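Local coordinates for protein galactose mutarotase related enzyme (Lactobacillus acidophilus, PDB 3DCD) that probably binds carbohydrate and may act as an isomerase of the aldose 1-epimerase family, though its exact role is not established, at residues A[18-23]-A[45-50]; A[40-45]-A[141-146]; A[49-54]-A[73-78]. All coordinates share one frame; numbering follows the deposited sequence.

Contact 1 (A[18-23]-A[45-50])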
loop_
_atom_site.group_PDB
_atom_site.type_symbol
_atom_site.label_atom_id
_atom_site.label_comp_id
_atom_site.label_asym_id
_atom_site.label_seq_id
_atom_site.Cartn_x
_atom_site.Cartn_y
_atom_site.Cartn_z
ATOM N N GLY A 18 7.601 9.570 -6.347
ATOM C CA GLY A 18 6.851 8.791 -5.360
ATOM C C GLY A 18 7.396 7.396 -5.095
ATOM O O GLY A 18 6.713 6.585 -4.470
ATOM N N ALA A 19 8.615 7.109 -5.569
ATOM C CA ALA A 19 9.243 5.774 -5.416
ATOM C C ALA A 19 8.232 4.683 -5.771
ATOM O O ALA A 19 8.053 3.716 -5.030
ATOM C CB ALA A 19 9.818 5.580 -3.971
ATOM N N GLU A 20 7.550 4.868 -6.910
ATOM C CA GLU A 20 6.353 4.089 -7.239
ATOM C C GLU A 20 6.639 3.043 -8.299
ATOM O O GLU A 20 7.181 3.356 -9.365
ATOM C CB GLU A 20 5.228 5.007 -7.747
ATOM C CG GLU A 20 3.952 4.261 -8.066
ATOM C CD GLU A 20 2.930 5.097 -8.853
ATOM O OE1 GLU A 20 3.320 5.884 -9.760
ATOM O OE2 GLU A 20 1.728 4.933 -8.577
ATOM N N ILE A 21 6.252 1.800 -8.011
ATOM C CA ILE A 21 6.346 0.720 -9.002
ATOM C C ILE A 21 5.468 1.105 -10.197
ATOM O O ILE A 21 4.314 1.485 -10.006
ATOM C CB ILE A 21 5.857 -0.604 -8.414
ATOM C CG1 ILE A 21 6.848 -1.111 -7.355
ATOM C CG2 ILE A 21 5.645 -1.659 -9.517
ATOM C CD1 ILE A 21 6.241 -2.288 -6.541
ATOM N N GLN A 22 6.038 1.043 -11.401
ATOM C CA GLN A 22 5.305 1.311 -12.649
ATOM C C GLN A 22 4.848 0.031 -13.323
ATOM O O GLN A 22 3.826 0.015 -14.013
ATOM C CB GLN A 22 6.194 2.079 -13.653
ATOM C CG GLN A 22 6.778 3.367 -13.129
ATOM C CD GLN A 22 5.695 4.315 -12.704
ATOM O OE1 GLN A 22 5.011 4.885 -13.541
ATOM N NE2 GLN A 22 5.509 4.464 -11.408
ATOM N N SER A 23 5.637 -1.030 -13.151
ATOM C CA SER A 23 5.452 -2.259 -13.921
ATOM C C SER A 23 6.117 -3.437 -13.234
ATOM O O SER A 23 7.219 -3.302 -12.726
ATOM C CB SER A 23 6.062 -2.068 -15.323
ATOM O OG SER A 23 6.109 -3.282 -16.057
ATOM N N HIS A 45 -0.405 3.938 -10.051
ATOM C CA HIS A 45 -0.121 2.500 -10.113
ATOM C C HIS A 45 -0.119 1.818 -8.746
ATOM O O HIS A 45 -0.739 0.748 -8.560
ATOM C CB HIS A 45 1.272 2.240 -10.683
ATOM C CG HIS A 45 1.460 2.665 -12.102
ATOM N ND1 HIS A 45 1.895 3.927 -12.448
ATOM C CD2 HIS A 45 1.332 1.981 -13.263
ATOM C CE1 HIS A 45 2.006 4.012 -13.762
ATOM N NE2 HIS A 45 1.711 2.835 -14.277
ATOM N N ALA A 46 0.651 2.394 -7.825
ATOM C CA ALA A 46 1.028 1.712 -6.585
ATOM C C ALA A 46 1.671 2.732 -5.613
ATOM O O ALA A 46 2.873 2.618 -5.285
ATOM C CB ALA A 46 2.007 0.532 -6.925
ATOM N N PRO A 47 0.886 3.749 -5.170
ATOM C CA PRO A 47 1.488 4.825 -4.400
ATOM C C PRO A 47 2.052 4.373 -3.071
ATOM O O PRO A 47 1.654 3.334 -2.518
ATOM C CB PRO A 47 0.329 5.818 -4.156
ATOM C CG PRO A 47 -0.907 5.013 -4.299
ATOM C CD PRO A 47 -0.560 3.975 -5.375
ATOM N N VAL A 48 3.001 5.158 -2.601
ATOM C CA VAL A 48 3.555 5.018 -1.261
ATOM C C VAL A 48 2.798 6.029 -0.403
ATOM O O VAL A 48 2.608 7.191 -0.817
ATOM C CB VAL A 48 5.079 5.267 -1.295
ATOM C CG1 VAL A 48 5.670 5.363 0.148
ATOM C CG2 VAL A 48 5.781 4.157 -2.116
ATOM N N LEU A 49 2.333 5.580 0.767
ATOM C CA LEU A 49 1.521 6.421 1.661
ATOM C C LEU A 49 2.371 6.836 2.875
ATOM O O LEU A 49 2.810 5.990 3.643
ATOM C CB LEU A 49 0.254 5.669 2.108
ATOM C CG LEU A 49 -0.407 4.713 1.091
ATOM C CD1 LEU A 49 -1.535 3.904 1.716
ATOM C CD2 LEU A 49 -0.895 5.493 -0.171
ATOM N N PHE A 50 2.607 8.137 3.004
ATOM C CA PHE A 50 3.484 8.717 4.028
ATOM C C PHE A 50 3.388 10.241 3.945
ATOM O O PHE A 50 3.405 10.799 2.836
ATOM C CB PHE A 50 4.938 8.276 3.807
ATOM C CG PHE A 50 5.937 8.956 4.712
ATOM C CD1 PHE A 50 6.541 10.149 4.332
ATOM C CD2 PHE A 50 6.288 8.394 5.941
ATOM C CE1 PHE A 50 7.480 10.786 5.159
ATOM C CE2 PHE A 50 7.226 9.024 6.766
ATOM C CZ PHE A 50 7.815 10.218 6.378
HETATM O O HOH W 1 4.125 6.903 -4.665
HETATM O O HOH W 2 5.093 1.133 -5.415
#

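Contact 2 (A[40-45]-A[141-146])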
loop_
_atom_site.group_PDB
_atom_site.type_symbol
_atom_site.label_atom_id
_atom_site.label_comp_id
_atom_site.label_asym_id
_atom_site.label_seq_id
_atom_site.Cartn_x
_atom_site.Cartn_y
_atom_site.Cartn_z
ATOM N N GLU A 40 -8.842 7.553 -16.443
ATOM C CA GLU A 40 -10.297 7.532 -16.495
ATOM C C GLU A 40 -10.879 6.846 -15.275
ATOM O O GLU A 40 -12.046 7.046 -14.940
ATOM C CB GLU A 40 -10.770 6.837 -17.783
ATOM C CG GLU A 40 -10.382 7.607 -19.055
ATOM C CD GLU A 40 -11.320 8.773 -19.367
ATOM O OE1 GLU A 40 -12.305 8.983 -18.634
ATOM O OE2 GLU A 40 -11.069 9.478 -20.363
ATOM N N ILE A 41 -10.053 6.037 -14.604
ATOM C CA ILE A 41 -10.496 5.232 -13.466
ATOM C C ILE A 41 -9.734 5.611 -12.193
ATOM O O ILE A 41 -10.333 6.005 -11.171
ATOM C CB ILE A 41 -10.270 3.714 -13.737
ATOM C CG1 ILE A 41 -10.942 3.259 -15.047
ATOM C CG2 ILE A 41 -10.711 2.867 -12.537
ATOM C CD1 ILE A 41 -12.474 3.319 -15.045
ATOM N N TRP A 42 -8.409 5.470 -12.259
ATOM C CA TRP A 42 -7.537 5.742 -11.114
ATOM C C TRP A 42 -6.119 5.917 -11.647
ATOM O O TRP A 42 -5.496 4.962 -12.100
ATOM C CB TRP A 42 -7.624 4.606 -10.061
ATOM C CG TRP A 42 -6.665 4.832 -8.891
ATOM C CD1 TRP A 42 -6.552 5.961 -8.131
ATOM C CD2 TRP A 42 -5.690 3.906 -8.379
ATOM N NE1 TRP A 42 -5.576 5.795 -7.165
ATOM C CE2 TRP A 42 -5.036 4.543 -7.297
ATOM C CE3 TRP A 42 -5.323 2.597 -8.719
ATOM C CZ2 TRP A 42 -4.008 3.930 -6.579
ATOM C CZ3 TRP A 42 -4.319 1.980 -7.993
ATOM C CH2 TRP A 42 -3.674 2.651 -6.923
ATOM N N GLY A 43 -5.632 7.160 -11.643
ATOM C CA GLY A 43 -4.423 7.507 -12.377
ATOM C C GLY A 43 -3.134 7.325 -11.602
ATOM O O GLY A 43 -2.191 8.123 -11.762
ATOM N N ARG A 44 -3.089 6.293 -10.754
ATOM C CA ARG A 44 -1.850 5.911 -10.063
ATOM C C ARG A 44 -1.636 4.419 -10.251
ATOM O O ARG A 44 -2.575 3.721 -10.611
ATOM C CB ARG A 44 -1.908 6.295 -8.566
ATOM C CG ARG A 44 -1.983 7.816 -8.366
ATOM C CD ARG A 44 -1.848 8.257 -6.904
ATOM N NE ARG A 44 -1.949 9.724 -6.786
ATOM C CZ ARG A 44 -0.963 10.588 -7.025
ATOM N NH1 ARG A 44 0.244 10.165 -7.397
ATOM N NH2 ARG A 44 -1.190 11.896 -6.893
ATOM N N HIS A 45 -0.405 3.938 -10.051
ATOM C CA HIS A 45 -0.121 2.500 -10.113
ATOM C C HIS A 45 -0.119 1.818 -8.746
ATOM O O HIS A 45 -0.739 0.748 -8.560
ATOM C CB HIS A 45 1.272 2.240 -10.683
ATOM C CG HIS A 45 1.460 2.665 -12.102
ATOM N ND1 HIS A 45 1.895 3.927 -12.448
ATOM C CD2 HIS A 45 1.332 1.981 -13.263
ATOM C CE1 HIS A 45 2.006 4.012 -13.762
ATOM N NE2 HIS A 45 1.711 2.835 -14.277
ATOM N N GLY A 141 2.398 3.248 4.590
ATOM C CA GLY A 141 1.652 2.145 4.010
ATOM C C GLY A 141 1.979 1.966 2.534
ATOM O O GLY A 141 2.486 2.878 1.882
ATOM N N GLY A 142 1.728 0.767 2.030
ATOM C CA GLY A 142 1.803 0.478 0.593
ATOM C C GLY A 142 0.403 0.463 -0.012
ATOM O O GLY A 142 -0.602 0.411 0.716
ATOM N N HIS A 143 0.331 0.517 -1.340
ATOM C CA HIS A 143 -0.958 0.663 -2.045
ATOM C C HIS A 143 -0.844 0.065 -3.472
ATOM O O HIS A 143 -1.345 0.657 -4.426
ATOM C CB HIS A 143 -1.290 2.174 -2.073
ATOM C CG HIS A 143 -2.729 2.525 -2.348
ATOM N ND1 HIS A 143 -3.414 2.078 -3.456
ATOM C CD2 HIS A 143 -3.569 3.380 -1.711
ATOM C CE1 HIS A 143 -4.637 2.588 -3.454
ATOM N NE2 HIS A 143 -4.748 3.401 -2.417
ATOM N N PRO A 144 -0.204 -1.122 -3.626
ATOM C CA PRO A 144 -0.047 -1.641 -4.992
ATOM C C PRO A 144 -1.397 -1.983 -5.649
ATOM O O PRO A 144 -2.241 -2.589 -4.992
ATOM C CB PRO A 144 0.757 -2.930 -4.788
ATOM C CG PRO A 144 0.536 -3.310 -3.354
ATOM C CD PRO A 144 0.399 -2.024 -2.619
ATOM N N GLY A 145 -1.598 -1.581 -6.912
ATOM C CA GLY A 145 -2.760 -2.038 -7.685
ATOM C C GLY A 145 -2.364 -3.174 -8.615
ATOM O O GLY A 145 -1.398 -3.038 -9.371
ATOM N N PHE A 146 -3.099 -4.293 -8.540
ATOM C CA PHE A 146 -2.830 -5.493 -9.353
ATOM C C PHE A 146 -3.905 -5.726 -10.386
ATOM O O PHE A 146 -5.090 -5.768 -10.035
ATOM C CB PHE A 146 -2.772 -6.738 -8.468
ATOM C CG PHE A 146 -1.790 -6.630 -7.347
ATOM C CD1 PHE A 146 -2.235 -6.609 -6.035
ATOM C CD2 PHE A 146 -0.427 -6.505 -7.612
ATOM C CE1 PHE A 146 -1.313 -6.490 -4.971
ATOM C CE2 PHE A 146 0.503 -6.388 -6.571
ATOM C CZ PHE A 146 0.050 -6.389 -5.242
#

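Contact 3 (A[49-54]-A[73-78])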
loop_
_atom_site.group_PDB
_atom_site.type_symbol
_atom_site.label_atom_id
_atom_site.label_comp_id
_atom_site.label_asym_id
_atom_site.label_seq_id
_atom_site.Cartn_x
_atom_site.Cartn_y
_atom_site.Cartn_z
ATOM N N LEU A 49 2.333 5.580 0.767
ATOM C CA LEU A 49 1.521 6.421 1.661
ATOM C C LEU A 49 2.371 6.836 2.875
ATOM O O LEU A 49 2.810 5.990 3.643
ATOM C CB LEU A 49 0.254 5.669 2.108
ATOM C CG LEU A 49 -0.407 4.713 1.091
ATOM C CD1 LEU A 49 -1.535 3.904 1.716
ATOM C CD2 LEU A 49 -0.895 5.493 -0.171
ATOM N N PHE A 50 2.607 8.137 3.004
ATOM C CA PHE A 50 3.484 8.717 4.028
ATOM C C PHE A 50 3.388 10.241 3.945
ATOM O O PHE A 50 3.405 10.799 2.836
ATOM C CB PHE A 50 4.938 8.276 3.807
ATOM C CG PHE A 50 5.937 8.956 4.712
ATOM C CD1 PHE A 50 6.541 10.149 4.332
ATOM C CD2 PHE A 50 6.288 8.394 5.941
ATOM C CE1 PHE A 50 7.480 10.786 5.159
ATOM C CE2 PHE A 50 7.226 9.024 6.766
ATOM C CZ PHE A 50 7.815 10.218 6.378
ATOM N N PRO A 51 3.357 10.936 5.105
ATOM C CA PRO A 51 3.442 10.502 6.505
ATOM C C PRO A 51 2.119 10.242 7.202
ATOM O O PRO A 51 2.083 10.213 8.447
ATOM C CB PRO A 51 4.152 11.676 7.167
ATOM C CG PRO A 51 3.548 12.860 6.465
ATOM C CD PRO A 51 3.354 12.407 5.019
ATOM N N ILE A 52 1.051 10.076 6.419
ATOM C CA ILE A 52 -0.217 9.534 6.929
ATOM C C ILE A 52 -0.738 8.508 5.946
ATOM O O ILE A 52 -0.384 8.540 4.765
ATOM C CB ILE A 52 -1.314 10.623 7.151
ATOM C CG1 ILE A 52 -1.672 11.356 5.841
ATOM C CG2 ILE A 52 -0.903 11.601 8.274
ATOM C CD1 ILE A 52 -2.826 12.353 5.996
ATOM N N VAL A 53 -1.560 7.589 6.456
ATOM C CA VAL A 53 -2.316 6.656 5.646
ATOM C C VAL A 53 -3.764 7.118 5.738
ATOM O O VAL A 53 -4.253 7.400 6.830
ATOM C CB VAL A 53 -2.217 5.218 6.210
ATOM C CG1 VAL A 53 -3.225 4.316 5.510
ATOM C CG2 VAL A 53 -0.812 4.675 6.062
ATOM N N GLY A 54 -4.442 7.210 4.595
ATOM C CA GLY A 54 -5.843 7.641 4.564
ATOM C C GLY A 54 -6.030 9.136 4.763
ATOM O O GLY A 54 -5.079 9.907 4.737
ATOM N N HIS A 73 -3.406 10.287 2.341
ATOM C CA HIS A 73 -2.174 9.498 2.112
ATOM C C HIS A 73 -0.854 10.301 2.105
ATOM O O HIS A 73 0.184 9.780 1.716
ATOM C CB HIS A 73 -2.274 8.666 0.824
ATOM C CG HIS A 73 -3.407 7.685 0.811
ATOM N ND1 HIS A 73 -4.178 7.448 -0.313
ATOM C CD2 HIS A 73 -3.879 6.855 1.771
ATOM C CE1 HIS A 73 -5.085 6.524 -0.035
ATOM N NE2 HIS A 73 -4.924 6.149 1.222
ATOM N N GLY A 74 -0.906 11.560 2.535
ATOM C CA GLY A 74 0.278 12.391 2.693
ATOM C C GLY A 74 0.897 12.878 1.406
ATOM O O GLY A 74 0.218 13.007 0.373
ATOM N N PHE A 75 2.194 13.159 1.467
ATOM C CA PHE A 75 2.872 13.797 0.331
ATOM C C PHE A 75 3.851 12.906 -0.438
ATOM O O PHE A 75 4.320 13.310 -1.508
ATOM C CB PHE A 75 3.578 15.105 0.758
ATOM C CG PHE A 75 4.534 14.942 1.924
ATOM C CD1 PHE A 75 5.718 14.210 1.785
ATOM C CD2 PHE A 75 4.244 15.520 3.167
ATOM C CE1 PHE A 75 6.600 14.046 2.854
ATOM C CE2 PHE A 75 5.124 15.366 4.243
ATOM C CZ PHE A 75 6.298 14.620 4.089
ATOM N N ALA A 76 4.172 11.715 0.078
ATOM C CA ALA A 76 5.215 10.876 -0.566
ATOM C C ALA A 76 4.970 10.640 -2.062
ATOM O O ALA A 76 5.899 10.694 -2.871
ATOM C CB ALA A 76 5.390 9.529 0.166
ATOM N N ARG A 77 3.721 10.391 -2.427
ATOM C CA ARG A 77 3.407 9.978 -3.791
ATOM C C ARG A 77 3.569 11.089 -4.831
ATOM O O ARG A 77 3.620 10.813 -6.030
ATOM C CB ARG A 77 2.010 9.357 -3.857
ATOM C CG ARG A 77 0.865 10.314 -3.711
ATOM C CD ARG A 77 -0.403 9.478 -3.636
ATOM N NE ARG A 77 -1.610 10.284 -3.696
ATOM C CZ ARG A 77 -2.043 11.035 -2.697
ATOM N NH1 ARG A 77 -1.354 11.099 -1.561
ATOM N NH2 ARG A 77 -3.161 11.728 -2.841
ATOM N N ASN A 78 3.667 12.330 -4.354
ATOM C CA ASN A 78 3.866 13.507 -5.201
ATOM C C ASN A 78 5.284 14.049 -5.113
ATOM O O ASN A 78 5.596 15.070 -5.712
ATOM C CB ASN A 78 2.870 14.599 -4.796
ATOM C CG ASN A 78 1.439 14.194 -5.055
ATOM O OD1 ASN A 78 1.168 13.483 -6.003
ATOM N ND2 ASN A 78 0.511 14.656 -4.209
#

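Contact 1 (A[18-23]-A[45-50])
Glu20 grips the backbone of His45 and Ala46 with one carboxylate oxygen. CG stands anti to the backbone N (chi1 -178°), and the extended chain carries OE2 across to the other segment. Glu20 OE2 accepts a nearly straight bond from Ala46 N at 2.9 Å and a more bent one from His45 N at 2.8 Å. Both donors come from the same face of the carboxylate. Gln22 NE2 fixes the other oxygen, meeting Glu20 OE1 from above the carboxylate plane at 3.1 Å, and also donates to Glu20 O. Gln22 CA sits over the face of the His45 ring, 4.1 Å from its centroid, in a CH-pi contact. Ile21 O is buried without a polar partner, 3.2 Å from His45 CB. This end is tight. Toward Gly18 and Val48 the contact is looser: a water bridges Gly18 O and Val48 N, and Val48 CG2 packs on Gly18 O. A second water, nearer the middle, bridges Ile21 N and Ala46 O. Strand 20-26 is an outer strand of its antiparallel sheet. Facing strand 10-15, it carries a G1 beta bulge at Ala19-Glu20 and a classic bulge at Gln22-Ser23. Ile21 and Val48 also pack on strands 109-118 and 121-130.

Contact 2 (A[40-45]-A[141-146])
Trp42 and His143 bring their aromatic rings together beside a single backbone bond. Gly145 N donates to His45 O at 3.0 Å, with the donor in the carbonyl plane. The indole does most of the rest. From CB, the side chain of Trp42 heads toward 141-146, with CG anti to the backbone N (chi1 177°). The five-membered ring stays back from that segment, and the six-membered ring is pushed forward. At CE3 and CZ3 the carbonyl of its near neighbour Arg44 sits over one face, with O 3.5 Å above the ring plane. Trp42 CZ3 also meets Gly145 edge-on, 4.3 Å from its CA, where glycine presents bare backbone to the indole. At the tip, Trp42 CH2 lies 3.5 Å from His143 ND1, and Trp42 CZ2 lies 3.5 Å from His143 CE1. The ring planes are tilted 31° to each other. Trp35 and Trp240 also meet the indole, while His143 touches Glu253 and the ring of His73. Such a cluster of tryptophan and histidine rings beside a carboxylate, on the sheet of a beta-sandwich, is consistent with the sugar-binding cleft of the galactose mutarotase fold.

Contact 3 (A[49-54]-A[73-78])
Leu49 and His73 lie side by side and point the same way, with the leucine laid over the imidazole. Leu49 CD2 sits 3.8 Å from the centroid of the His73 ring, displaced toward the rim on the CG side, in a CH-pi contact. Leu49 CD1 reaches His73 CD2 at 3.8 Å.

At the other end Phe50 and Phe75 also run alongside each other, but their rings are turned almost perpendicular, with planes 87° apart. Phe75 CE1 comes to the edge of the Phe50 ring, 4.1 Å from Phe50 CE1. CG of Phe75 lies between its own backbone N and carbonyl carbon (chi1 54°), which swings the ring back over Pro51. Pro51 crosses it at about a right angle and sets CD over its face, 3.7 Å from the ring centroid. Between these two side-chain pairs the backbones do the holding. Phe50 O accepts from Ala76 N at 3.0 Å, nearly along the C=O axis, and weakly from Phe75 N. Phe50 N in turn donates to His73 O at 3.2 Å. The methyl of Ala76 packs against CB of Phe50. Gly74 has a positive phi and no side chain, so its CA can pass close to Phe50 O and Pro51 CD. At the far end, by His73, His73 N gives a straight bond to Gly54 O at 2.9 Å.

The contact joins two loops, those before strands 60-63 and 82-87. A turn with a cis peptide bond before Pro51 meets the 3-10 turn at 76-78. Strand 136-147 lies beside Leu49 and Phe50, strand 249-256 adds Trp255 beside Leu49 and Val53, and helix 99-104 covers Phe75. The Phe50 ring stacks on Phe111 of strand 109-118.

In the fold
From the N terminus, strand 20-26 is followed by a long loop, and contact 1 closes it by returning 45-50 to 18-23. The chain then runs directly into contact 3, which shares Leu49 and Phe50 with contact 1. Contact 3 closes the excursion containing strands 60-63 and 66-69. Contact 2 spans a much longer interval, from 40-45 to strand 136-147, so contact 3 is nested inside it. Contacts 1 and 2 cross and share His45. Residues 45-50 therefore run between the N-terminal three-stranded sheet and strand 136-147, where Leu49 N probably bonds to Gly141 O. Arg44 and Asn78 probably link contacts 2 and 3.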